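Local coordinates for protein Exo-arabinanase (Penicillium chrysogenum, PDB 3A72) that probably hydrolyses arabinan from the chain end as an exo-acting arabinanase, and binds arabinobiose in a pocket at the centre of its beta-propeller, at residues D17-R27 and A38-E46. Numbering follows the deposited sequence.
With AHR (alpha-L-arabinofuranose), chain B.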
ATOM      1  N   ASP A  17     -17.188  -9.495 -17.644  1.00 12.99           N
ATOM      2  CA  ASP A  17     -16.456  -9.018 -18.804  1.00 13.46           C
ATOM      3  C   ASP A  17     -15.243  -8.112 -18.464  1.00 11.71           C
ATOM      4  O   ASP A  17     -14.496  -7.713 -19.360  1.00 12.53           O
ATOM      5  CB  ASP A  17     -17.283  -8.241 -19.855  1.00 17.66           C
ATOM      6  CG  ASP A  17     -17.764  -6.853 -19.530  1.00 21.84           C
ATOM      7  OD1 ASP A  17     -17.710  -6.510 -18.372  1.00 21.74           O
ATOM      8  OD2 ASP A  17     -18.252  -6.123 -20.410  1.00 32.67           O
ATOM      9  N   TYR A  18     -14.999  -7.811 -17.202  1.00 10.30           N
ATOM     10  CA  TYR A  18     -13.709  -7.272 -16.827  1.00  8.49           C
ATOM     11  C   TYR A  18     -12.674  -8.334 -17.102  1.00  8.26           C
ATOM     12  O   TYR A  18     -12.941  -9.525 -17.139  1.00  9.41           O
ATOM     13  CB  TYR A  18     -13.709  -6.833 -15.359  1.00  7.86           C
ATOM     14  CG  TYR A  18     -14.245  -5.469 -15.061  1.00  7.55           C
ATOM     15  CD1 TYR A  18     -15.154  -4.813 -15.842  1.00  8.26           C
ATOM     16  CD2 TYR A  18     -13.772  -4.844 -13.891  1.00  7.58           C
ATOM     17  CE1 TYR A  18     -15.624  -3.546 -15.520  1.00  8.02           C
ATOM     18  CE2 TYR A  18     -14.231  -3.593 -13.590  1.00  8.04           C
ATOM     19  CZ  TYR A  18     -15.164  -2.939 -14.384  1.00  7.95           C
ATOM     20  OH  TYR A  18     -15.587  -1.658 -14.051  1.00  9.59           O
ATOM     21  N   ILE A  19     -11.420  -7.884 -17.292  1.00  8.01           N
ATOM     22  CA  ILE A  19     -10.340  -8.787 -17.678  1.00  8.51           C
ATOM     23  C   ILE A  19      -9.687  -9.327 -16.444  1.00  7.67           C
ATOM     24  O   ILE A  19      -9.247  -8.512 -15.625  1.00  7.99           O
ATOM     25  CB  ILE A  19      -9.346  -7.982 -18.551  1.00  8.88           C
ATOM     26  CG1 ILE A  19     -10.096  -7.388 -19.749  1.00 15.25           C
ATOM     27  CG2 ILE A  19      -8.214  -8.841 -18.975  1.00 10.53           C
ATOM     28  CD1 ILE A  19      -9.242  -6.558 -20.599  1.00 18.77           C
ATOM     29  N   VAL A  20      -9.576 -10.654 -16.329  1.00  8.24           N
ATOM     30  CA  VAL A  20      -8.899 -11.290 -15.182  1.00  8.27           C
ATOM     31  C   VAL A  20      -7.572 -10.592 -14.938  1.00  7.06           C
ATOM     32  O   VAL A  20      -6.814 -10.399 -15.903  1.00  8.14           O
ATOM     33  CB  VAL A  20      -8.719 -12.781 -15.501  1.00  9.25           C
ATOM     34  CG1 VAL A  20      -7.738 -13.468 -14.551  1.00  9.89           C
ATOM     35  CG2 VAL A  20     -10.049 -13.506 -15.380  1.00 12.60           C
ATOM     36  N   PRO A  21      -7.271 -10.160 -13.721  1.00  6.71           N
ATOM     37  CA  PRO A  21      -7.920 -10.515 -12.463  1.00  6.65           C
ATOM     38  C   PRO A  21      -9.158  -9.718 -12.099  1.00  5.96           C
ATOM     39  O   PRO A  21      -9.768 -10.014 -11.067  1.00  6.62           O
ATOM     40  CB  PRO A  21      -6.799 -10.222 -11.454  1.00  6.80           C
ATOM     41  CG  PRO A  21      -6.088  -9.033 -12.021  1.00  7.46           C
ATOM     42  CD  PRO A  21      -6.021  -9.378 -13.500  1.00  7.54           C
ATOM     43  N   ARG A  22      -9.560  -8.751 -12.893  1.00  6.35           N
ATOM     44  CA  ARG A  22     -10.763  -7.931 -12.752  1.00  6.11           C
ATOM     45  C   ARG A  22     -10.614  -6.819 -11.708  1.00  5.50           C
ATOM     46  O   ARG A  22     -10.857  -5.647 -12.000  1.00  6.04           O
ATOM     47  CB  ARG A  22     -12.028  -8.744 -12.551  1.00  6.96           C
ATOM     48  CG  ARG A  22     -12.286  -9.777 -13.650  1.00  7.45           C
ATOM     49  CD  ARG A  22     -13.700 -10.316 -13.597  1.00  8.64           C
ATOM     50  NE  ARG A  22     -14.006 -11.211 -14.689  1.00 10.35           N
ATOM     51  CZ  ARG A  22     -13.829 -12.525 -14.675  1.00 11.65           C
ATOM     52  NH1 ARG A  22     -13.285 -13.150 -13.609  1.00 12.13           N
ATOM     53  NH2 ARG A  22     -14.204 -13.216 -15.754  1.00 16.72           N
ATOM     54  N   THR A  23     -10.225  -7.228 -10.493  1.00  5.55           N
ATOM     55  CA  THR A  23      -9.851  -6.295  -9.441  1.00  4.97           C
ATOM     56  C   THR A  23      -8.566  -6.819  -8.831  1.00  5.18           C
ATOM     57  O   THR A  23      -8.290  -8.019  -8.855  1.00  5.76           O
ATOM     58  CB  THR A  23     -10.940  -6.173  -8.350  1.00  5.48           C
ATOM     59  OG1 THR A  23     -11.175  -7.425  -7.679  1.00  6.32           O
ATOM     60  CG2 THR A  23     -12.267  -5.769  -8.930  1.00  6.47           C
ATOM     61  N   LEU A  24      -7.789  -5.922  -8.246  1.00  4.88           N
ATOM     62  CA  LEU A  24      -6.562  -6.272  -7.549  1.00  4.87           C
ATOM     63  C   LEU A  24      -6.067  -5.063  -6.775  1.00  4.47           C
ATOM     64  O   LEU A  24      -6.408  -3.929  -7.164  1.00  4.74           O
ATOM     65  CB  LEU A  24      -5.446  -6.656  -8.569  1.00  4.81           C
ATOM     66  CG  LEU A  24      -4.309  -7.528  -8.003  1.00  5.27           C
ATOM     67  CD1 LEU A  24      -4.760  -8.953  -7.753  1.00  6.44           C
ATOM     68  CD2 LEU A  24      -3.115  -7.502  -8.968  1.00  5.93           C
ATOM     69  N   TYR A  25      -5.262  -5.246  -5.747  1.00  4.20           N
ATOM     70  CA  TYR A  25      -4.469  -4.191  -5.151  1.00  4.26           C
ATOM     71  C   TYR A  25      -5.353  -3.199  -4.386  1.00  4.01           C
ATOM     72  O   TYR A  25      -5.549  -2.046  -4.793  1.00  4.58           O
ATOM     73  CB  TYR A  25      -3.588  -3.495  -6.189  1.00  4.38           C
ATOM     74  CG  TYR A  25      -2.343  -2.846  -5.619  1.00  4.15           C
ATOM     75  CD1 TYR A  25      -1.093  -3.443  -5.818  1.00  4.09           C
ATOM     76  CD2 TYR A  25      -2.397  -1.674  -4.854  1.00  4.05           C
ATOM     77  CE1 TYR A  25       0.080  -2.883  -5.293  1.00  4.53           C
ATOM     78  CE2 TYR A  25      -1.218  -1.107  -4.336  1.00  4.70           C
ATOM     79  CZ  TYR A  25      -0.018  -1.712  -4.559  1.00  4.11           C
ATOM     80  OH  TYR A  25       1.172  -1.170  -4.088  1.00  4.47           O
ATOM     81  N   PRO A  26      -5.934  -3.636  -3.261  1.00  3.97           N
ATOM     82  CA  PRO A  26      -6.831  -2.764  -2.504  1.00  4.46           C
ATOM     83  C   PRO A  26      -6.058  -1.693  -1.793  1.00  4.21           C
ATOM     84  O   PRO A  26      -5.028  -1.983  -1.161  1.00  4.58           O
ATOM     85  CB  PRO A  26      -7.441  -3.717  -1.474  1.00  4.31           C
ATOM     86  CG  PRO A  26      -6.328  -4.711  -1.219  1.00  4.72           C
ATOM     87  CD  PRO A  26      -5.698  -4.925  -2.575  1.00  4.26           C
ATOM     88  N   ARG A  27      -6.564  -0.479  -1.770  1.00  4.27           N
ATOM     89  CA  ARG A  27      -6.057   0.588  -0.890  1.00  4.32           C
ATOM     90  C   ARG A  27      -7.273   1.345  -0.367  1.00  4.31           C
ATOM     91  O   ARG A  27      -8.321   1.407  -0.983  1.00  5.18           O
ATOM     92  CB  ARG A  27      -5.044   1.496  -1.585  1.00  4.63           C
ATOM     93  CG  ARG A  27      -3.711   0.796  -1.882  1.00  4.49           C
ATOM     94  CD  ARG A  27      -2.931   0.554  -0.614  1.00  4.72           C
ATOM     95  NE  ARG A  27      -1.601  -0.022  -0.822  1.00  4.67           N
ATOM     96  CZ  ARG A  27      -1.326  -1.339  -0.782  1.00  4.01           C
ATOM     97  NH1 ARG A  27      -2.258  -2.247  -0.621  1.00  4.52           N
ATOM     98  NH2 ARG A  27      -0.055  -1.706  -0.900  1.00  4.86           N
ATOM     99  N   ALA A  38     -12.302   3.600  -0.532  1.00  4.70           N
ATOM    100  CA  ALA A  38     -11.618   2.431  -1.046  1.00  4.71           C
ATOM    101  C   ALA A  38     -11.409   2.600  -2.550  1.00  4.29           C
ATOM    102  O   ALA A  38     -12.243   3.150  -3.264  1.00  5.31           O
ATOM    103  CB  ALA A  38     -12.419   1.172  -0.775  1.00  5.81           C
ATOM    104  N   THR A  39     -10.285   2.067  -3.020  1.00  4.58           N
ATOM    105  CA  THR A  39      -9.957   1.977  -4.432  1.00  4.57           C
ATOM    106  C   THR A  39      -9.163   0.705  -4.694  1.00  4.26           C
ATOM    107  O   THR A  39      -8.822  -0.068  -3.768  1.00  4.52           O
ATOM    108  CB  THR A  39      -9.196   3.238  -4.888  1.00  4.80           C
ATOM    109  OG1 THR A  39      -9.129   3.268  -6.318  1.00  5.41           O
ATOM    110  CG2 THR A  39      -7.778   3.266  -4.374  1.00  5.17           C
ATOM    111  N   TRP A  40      -8.889   0.420  -5.961  1.00  4.50           N
ATOM    112  CA  TRP A  40      -8.268  -0.781  -6.435  1.00  4.10           C
ATOM    113  C   TRP A  40      -7.929  -0.611  -7.901  1.00  4.27           C
ATOM    114  O   TRP A  40      -8.447   0.280  -8.573  1.00  5.19           O
ATOM    115  CB  TRP A  40      -9.197  -2.009  -6.232  1.00  4.85           C
ATOM    116  CG  TRP A  40     -10.537  -1.851  -6.854  1.00  4.85           C
ATOM    117  CD1 TRP A  40     -10.906  -2.160  -8.123  1.00  5.38           C
ATOM    118  CD2 TRP A  40     -11.704  -1.303  -6.220  1.00  4.97           C
ATOM    119  NE1 TRP A  40     -12.232  -1.835  -8.258  1.00  5.94           N
ATOM    120  CE2 TRP A  40     -12.772  -1.317  -7.159  1.00  5.26           C
ATOM    121  CE3 TRP A  40     -12.012  -0.826  -4.936  1.00  5.39           C
ATOM    122  CZ2 TRP A  40     -14.043  -0.857  -6.897  1.00  6.05           C
ATOM    123  CZ3 TRP A  40     -13.287  -0.370  -4.655  1.00  6.33           C
ATOM    124  CH2 TRP A  40     -14.292  -0.415  -5.623  1.00  6.45           C
ATOM    125  N   GLU A  41      -7.064  -1.469  -8.405  1.00  4.23           N
ATOM    126  CA  GLU A  41      -6.852  -1.659  -9.824  1.00  4.53           C
ATOM    127  C   GLU A  41      -8.104  -2.278 -10.440  1.00  4.64           C
ATOM    128  O   GLU A  41      -8.567  -3.339  -9.984  1.00  4.98           O
ATOM    129  CB  GLU A  41      -5.684  -2.607 -10.093  1.00  4.58           C
ATOM    130  CG  GLU A  41      -4.335  -2.107  -9.562  1.00  4.26           C
ATOM    131  CD  GLU A  41      -3.211  -3.108  -9.629  1.00  4.57           C
ATOM    132  OE1 GLU A  41      -3.451  -4.277 -10.045  1.00  5.10           O
ATOM    133  OE2 GLU A  41      -2.069  -2.746  -9.202  1.00  4.61           O
ATOM    134  N   ASN A  42      -8.659  -1.593 -11.434  1.00  5.01           N
ATOM    135  CA  ASN A  42      -9.989  -1.899 -11.982  1.00  5.30           C
ATOM    136  C   ASN A  42      -9.811  -2.247 -13.444  1.00  5.39           C
ATOM    137  O   ASN A  42      -9.557  -1.352 -14.297  1.00  5.84           O
ATOM    138  CB  ASN A  42     -10.865  -0.679 -11.736  1.00  5.49           C
ATOM    139  CG  ASN A  42     -12.335  -0.894 -12.023  1.00  6.01           C
ATOM    140  OD1 ASN A  42     -12.910  -0.355 -13.054  1.00  9.36           O
ATOM    141  ND2 ASN A  42     -12.976  -1.617 -11.260  1.00  5.02           N
ATOM    142  N   TYR A  43      -9.882  -3.520 -13.752  1.00  5.54           N
ATOM    143  CA  TYR A  43      -9.482  -4.059 -15.082  1.00  6.18           C
ATOM    144  C   TYR A  43     -10.675  -4.082 -16.038  1.00  6.11           C
ATOM    145  O   TYR A  43     -11.112  -5.097 -16.544  1.00  7.36           O
ATOM    146  CB  TYR A  43      -8.853  -5.427 -14.923  1.00  6.51           C
ATOM    147  CG  TYR A  43      -7.534  -5.449 -14.192  1.00  6.00           C
ATOM    148  CD1 TYR A  43      -6.352  -5.613 -14.887  1.00  6.24           C
ATOM    149  CD2 TYR A  43      -7.461  -5.296 -12.794  1.00  6.44           C
ATOM    150  CE1 TYR A  43      -5.114  -5.635 -14.257  1.00  5.99           C
ATOM    151  CE2 TYR A  43      -6.207  -5.319 -12.164  1.00  5.22           C
ATOM    152  CZ  TYR A  43      -5.057  -5.473 -12.908  1.00  5.70           C
ATOM    153  OH  TYR A  43      -3.816  -5.504 -12.317  1.00  6.02           O
ATOM    154  N   SER A  44     -11.180  -2.901 -16.318  1.00  6.67           N
ATOM    155  CA  SER A  44     -12.291  -2.719 -17.247  1.00  6.70           C
ATOM    156  C   SER A  44     -11.760  -2.889 -18.673  1.00  7.16           C
ATOM    157  O   SER A  44     -10.639  -2.557 -19.002  1.00  7.77           O
ATOM    158  CB  SER A  44     -12.962  -1.403 -17.006  1.00  7.30           C
ATOM    159  OG  SER A  44     -12.061  -0.300 -17.142  1.00  7.12           O
ATOM    160  N   PRO A  45     -12.643  -3.363 -19.588  1.00  8.39           N
ATOM    161  CA  PRO A  45     -12.233  -3.422 -20.990  1.00  8.49           C
ATOM    162  C   PRO A  45     -12.036  -2.050 -21.580  1.00  8.07           C
ATOM    163  O   PRO A  45     -12.764  -1.094 -21.269  1.00  8.98           O
ATOM    164  CB  PRO A  45     -13.461  -4.096 -21.664  1.00 11.89           C
ATOM    165  CG  PRO A  45     -14.408  -4.454 -20.654  1.00 13.90           C
ATOM    166  CD  PRO A  45     -14.016  -3.844 -19.355  1.00 10.14           C
ATOM    167  N   GLU A  46     -10.990  -1.899 -22.417  1.00  7.77           N
ATOM    168  CA  GLU A  46     -10.582  -0.644 -22.992  1.00  8.33           C
ATOM    169  C   GLU A  46     -10.758  -0.674 -24.488  1.00  9.86           C
ATOM    170  O   GLU A  46     -10.609  -1.754 -25.105  1.00 11.25           O
ATOM    171  CB  GLU A  46      -9.091  -0.404 -22.682  1.00  8.75           C
ATOM    172  CG  GLU A  46      -8.759  -0.339 -21.191  1.00  7.26           C
ATOM    173  CD  GLU A  46      -7.294  -0.109 -20.978  1.00  6.50           C
ATOM    174  OE1 GLU A  46      -6.516  -1.059 -21.249  1.00  6.42           O
ATOM    175  OE2 GLU A  46      -6.884   1.010 -20.567  1.00  6.86           O
TER
HETATM  176  O5  AHR B   2      -0.031  -4.482  -9.233  1.00  4.82           O
HETATM  177  C5  AHR B   2      -0.149  -5.237 -10.474  1.00  4.71           C
HETATM  178  C4  AHR B   2       0.948  -6.279 -10.508  1.00  4.80           C
HETATM  179  O4  AHR B   2       2.238  -5.581 -10.573  1.00  5.02           O
HETATM  180  C3  AHR B   2       0.945  -7.063 -11.813  1.00  4.85           C
HETATM  181  O3  AHR B   2       0.038  -8.182 -11.763  1.00  5.80           O
HETATM  182  C2  AHR B   2       2.400  -7.576 -11.838  1.00  4.90           C
HETATM  183  O2  AHR B   2       2.862  -7.866 -13.178  1.00  6.30           O
HETATM  184  C1  AHR B   2       3.191  -6.405 -11.239  1.00  4.50           C
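A beta bulge at Tyr25 and Pro26 breaks the pairing of strands 23-27 and 38-42: Leu24 pairs with Glu41 but Arg27 with Thr39, so two residues of the first strand face Trp40 alone. The strands form the inner hairpin of a four-stranded antiparallel blade of the six-bladed beta-propeller, with 23-30 as the blade's first strand. In the bulge Tyr25 has positive phi (71°), and its carbonyl oxygen receives a CA-H...O contact from Trp40 CA at 3.4 Å. Paired backbone bonds flank it, Glu41 N to Leu24 O at 2.8 Å and Arg27 N to Thr39 O at 3.0 Å.

The bulge itself reaches the sugar pocket, which Tyr25 and Glu41 both line. Glu41 OE2 accepts a 2.7 Å hydrogen bond from O5 of the arabinofuranose and another from Gln82 N, while OE1 is met by Tyr43 OH at 2.6 Å from above the carboxylate plane; both oxygens are thus gripped, which fixes the group's rotation. Extended beyond CG, Glu41 runs alongside Leu24, and its carboxylate lies within 16° of parallel to the Tyr25 ring plane.

Past the strand ends, Ile19 N donates to Tyr43 O, and Tyr43 N to Arg22 O. This brackets the inverse gamma turn centred on Tyr43, whose ring carries Pro21, preceded by a cis peptide bond, over one face. Farther out, the Tyr18 ring lies over the chain at Ser44, with Ser44 CA 3.8 Å from the ring centroid and 10° off its normal.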